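PDB 1JMT: splicing factor U2AF 35 kDa subunit from Homo sapiens, which pairs with the large U2AF subunit and, through protein and RNA contacts, helps select 3' splice sites and recruit U2 snRNP to the branch point. Local coordinates for residues T45-K50 with V73-E78. The protein carries 1 engineered substitution. Residues are numbered along the deposited sequence; the frame is centred on the assembly and turned at random.
Sequences TEMEEK and VKFRRE
On the last turns of helix 22-51 and near the end of strand 68-75, the backbones come nearest at Met47 and Val73, CA to CA 8.1 Å, in the helix-on-sheet packing of an RNA recognition motif. The second helix of the fold, 78-88, starts just beyond, with Arg77 at its N-cap position. Buried Met47 rests its CG on both branches of Val73, the methyls CG1 and CG2 each lying 4.1 Å from it. The bend at chi2 (-57°) turns the sulfur toward Phe75, bringing Met47 SD within 3.9 Å of Phe75 CZ. In this oblique Met-aromatic contact Met47 SD lies beside the Phe75 ring rather than over it, 5.2 Å from the centroid and 73° off the ring normal. Val73 CG1 lies 3.7 Å above one face of the Phe75 ring, offset toward the rim. Ala81 and Ala84 of helix 78-88 touch Phe75 as well, and Val54 of the neighbouring strand touches all three side chains. Met47 further packs on an aromatic side chain of the bound peptide, so it borders both domain core and peptide. The ring's edge also meets the helix backbone, with Met47 O near the ring plane and 3.8 Å from Phe75 CE2.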
loop_
_atom_site.group_PDB
_atom_site.type_symbol
_atom_site.label_atom_id
_atom_site.label_comp_id
_atom_site.label_asym_id
_atom_site.label_seq_id
_atom_site.Cartn_x
_atom_site.Cartn_y
_atom_site.Cartn_z
ATOM N N THR A 45 -2.380 0.643 -10.491
ATOM C CA THR A 45 -1.624 0.393 -11.715
ATOM C C THR A 45 -0.610 -0.730 -11.542
ATOM O O THR A 45 -0.515 -1.630 -12.380
ATOM C CB THR A 45 -0.894 1.663 -12.183
ATOM O OG1 THR A 45 -1.861 2.641 -12.579
ATOM C CG2 THR A 45 0.028 1.355 -13.362
ATOM N N GLU A 46 0.149 -0.677 -10.458
ATOM C CA GLU A 46 1.133 -1.714 -10.199
ATOM C C GLU A 46 0.442 -3.066 -10.012
ATOM O O GLU A 46 0.925 -4.081 -10.521
ATOM C CB GLU A 46 1.961 -1.360 -8.959
ATOM C CG GLU A 46 3.058 -2.365 -8.616
ATOM C CD GLU A 46 4.116 -2.519 -9.713
ATOM O OE1 GLU A 46 4.313 -1.579 -10.507
ATOM O OE2 GLU A 46 4.766 -3.584 -9.767
ATOM N N MET A 47 -0.690 -3.089 -9.304
ATOM C CA MET A 47 -1.412 -4.353 -9.086
ATOM C C MET A 47 -1.788 -5.008 -10.409
ATOM O O MET A 47 -1.618 -6.218 -10.586
ATOM C CB MET A 47 -2.690 -4.143 -8.261
ATOM C CG MET A 47 -2.465 -3.712 -6.813
ATOM S SD MET A 47 -1.440 -4.871 -5.881
ATOM C CE MET A 47 0.136 -4.050 -6.016
ATOM N N GLU A 48 -2.296 -4.206 -11.339
ATOM C CA GLU A 48 -2.698 -4.725 -12.641
ATOM C C GLU A 48 -1.512 -4.995 -13.556
ATOM O O GLU A 48 -1.526 -5.940 -14.317
ATOM C CB GLU A 48 -3.668 -3.757 -13.329
ATOM C CG GLU A 48 -4.997 -3.630 -12.613
ATOM C CD GLU A 48 -6.180 -3.775 -13.551
ATOM O OE1 GLU A 48 -6.334 -2.913 -14.443
ATOM O OE2 GLU A 48 -6.951 -4.752 -13.399
ATOM N N GLU A 49 -0.490 -4.157 -13.476
ATOM C CA GLU A 49 0.688 -4.311 -14.319
ATOM C C GLU A 49 1.496 -5.572 -14.012
ATOM O O GLU A 49 1.861 -6.319 -14.920
ATOM C CB GLU A 49 1.586 -3.074 -14.180
ATOM C CG GLU A 49 1.951 -2.401 -15.496
ATOM C CD GLU A 49 2.900 -3.233 -16.340
ATOM O OE1 GLU A 49 4.043 -3.472 -15.889
ATOM O OE2 GLU A 49 2.505 -3.647 -17.453
ATOM N N LYS A 50 1.759 -5.832 -12.738
ATOM C CA LYS A 50 2.564 -6.991 -12.391
ATOM C C LYS A 50 1.894 -8.209 -11.769
ATOM O O LYS A 50 2.420 -9.311 -11.882
ATOM C CB LYS A 50 3.731 -6.553 -11.500
ATOM C CG LYS A 50 4.709 -5.620 -12.212
ATOM C CD LYS A 50 5.976 -5.401 -11.402
ATOM C CE LYS A 50 6.901 -4.384 -12.059
ATOM N NZ LYS A 50 7.391 -4.857 -13.386
ATOM N N VAL A 73 -7.058 -5.277 -1.997
ATOM C CA VAL A 73 -7.139 -5.485 -3.430
ATOM C C VAL A 73 -7.779 -6.837 -3.703
ATOM O O VAL A 73 -7.275 -7.866 -3.266
ATOM C CB VAL A 73 -5.737 -5.471 -4.068
ATOM C CG1 VAL A 73 -5.845 -5.612 -5.585
ATOM C CG2 VAL A 73 -5.010 -4.200 -3.679
ATOM N N LYS A 74 -8.897 -6.836 -4.413
ATOM C CA LYS A 74 -9.558 -8.091 -4.727
ATOM C C LYS A 74 -9.225 -8.411 -6.174
ATOM O O LYS A 74 -9.666 -7.713 -7.092
ATOM C CB LYS A 74 -11.077 -7.970 -4.542
ATOM C CG LYS A 74 -11.826 -9.296 -4.723
ATOM C CD LYS A 74 -13.325 -9.101 -4.577
ATOM C CE LYS A 74 -14.062 -10.427 -4.560
ATOM N NZ LYS A 74 -15.519 -10.232 -4.304
ATOM N N PHE A 75 -8.409 -9.441 -6.369
ATOM C CA PHE A 75 -8.027 -9.855 -7.706
ATOM C C PHE A 75 -9.111 -10.764 -8.262
ATOM O O PHE A 75 -9.798 -11.465 -7.512
ATOM C CB PHE A 75 -6.694 -10.610 -7.692
ATOM C CG PHE A 75 -5.496 -9.736 -7.423
ATOM C CD1 PHE A 75 -5.000 -9.584 -6.130
ATOM C CD2 PHE A 75 -4.872 -9.052 -8.466
ATOM C CE1 PHE A 75 -3.894 -8.761 -5.882
ATOM C CE2 PHE A 75 -3.768 -8.228 -8.225
ATOM C CZ PHE A 75 -3.282 -8.085 -6.930
ATOM N N ARG A 76 -9.267 -10.749 -9.578
ATOM C CA ARG A 76 -10.262 -11.592 -10.218
ATOM C C ARG A 76 -9.888 -13.060 -10.027
ATOM O O ARG A 76 -10.756 -13.925 -9.941
ATOM C CB ARG A 76 -10.338 -11.264 -11.707
ATOM C CG ARG A 76 -11.356 -12.087 -12.465
ATOM C CD ARG A 76 -11.541 -11.556 -13.874
ATOM N NE ARG A 76 -12.554 -12.305 -14.605
ATOM C CZ ARG A 76 -13.031 -11.950 -15.792
ATOM N NH1 ARG A 76 -12.586 -10.850 -16.386
ATOM N NH2 ARG A 76 -13.954 -12.697 -16.385
ATOM N N ARG A 77 -8.588 -13.327 -9.941
ATOM C CA ARG A 77 -8.082 -14.684 -9.780
ATOM C C ARG A 77 -7.399 -14.970 -8.455
ATOM O O ARG A 77 -6.469 -14.273 -8.059
ATOM C CB ARG A 77 -7.107 -15.011 -10.905
ATOM C CG ARG A 77 -7.740 -15.062 -12.242
ATOM C CD ARG A 77 -6.739 -15.360 -13.336
ATOM N NE ARG A 77 -7.369 -15.375 -14.648
ATOM C CZ ARG A 77 -8.480 -14.714 -14.949
ATOM N NH1 ARG A 77 -9.111 -13.977 -14.047
ATOM N NH2 ARG A 77 -8.958 -14.789 -16.166
ATOM N N GLU A 78 -7.857 -16.020 -7.785
ATOM C CA GLU A 78 -7.295 -16.419 -6.506
ATOM C C GLU A 78 -5.791 -16.644 -6.660
ATOM O O GLU A 78 -5.015 -16.355 -5.749
ATOM C CB GLU A 78 -7.985 -17.697 -6.020
ATOM C CG GLU A 78 -7.585 -18.163 -4.629
ATOM C CD GLU A 78 -8.475 -19.287 -4.116
ATOM O OE1 GLU A 78 -8.635 -20.298 -4.835
ATOM O OE2 GLU A 78 -9.014 -19.160 -2.995
#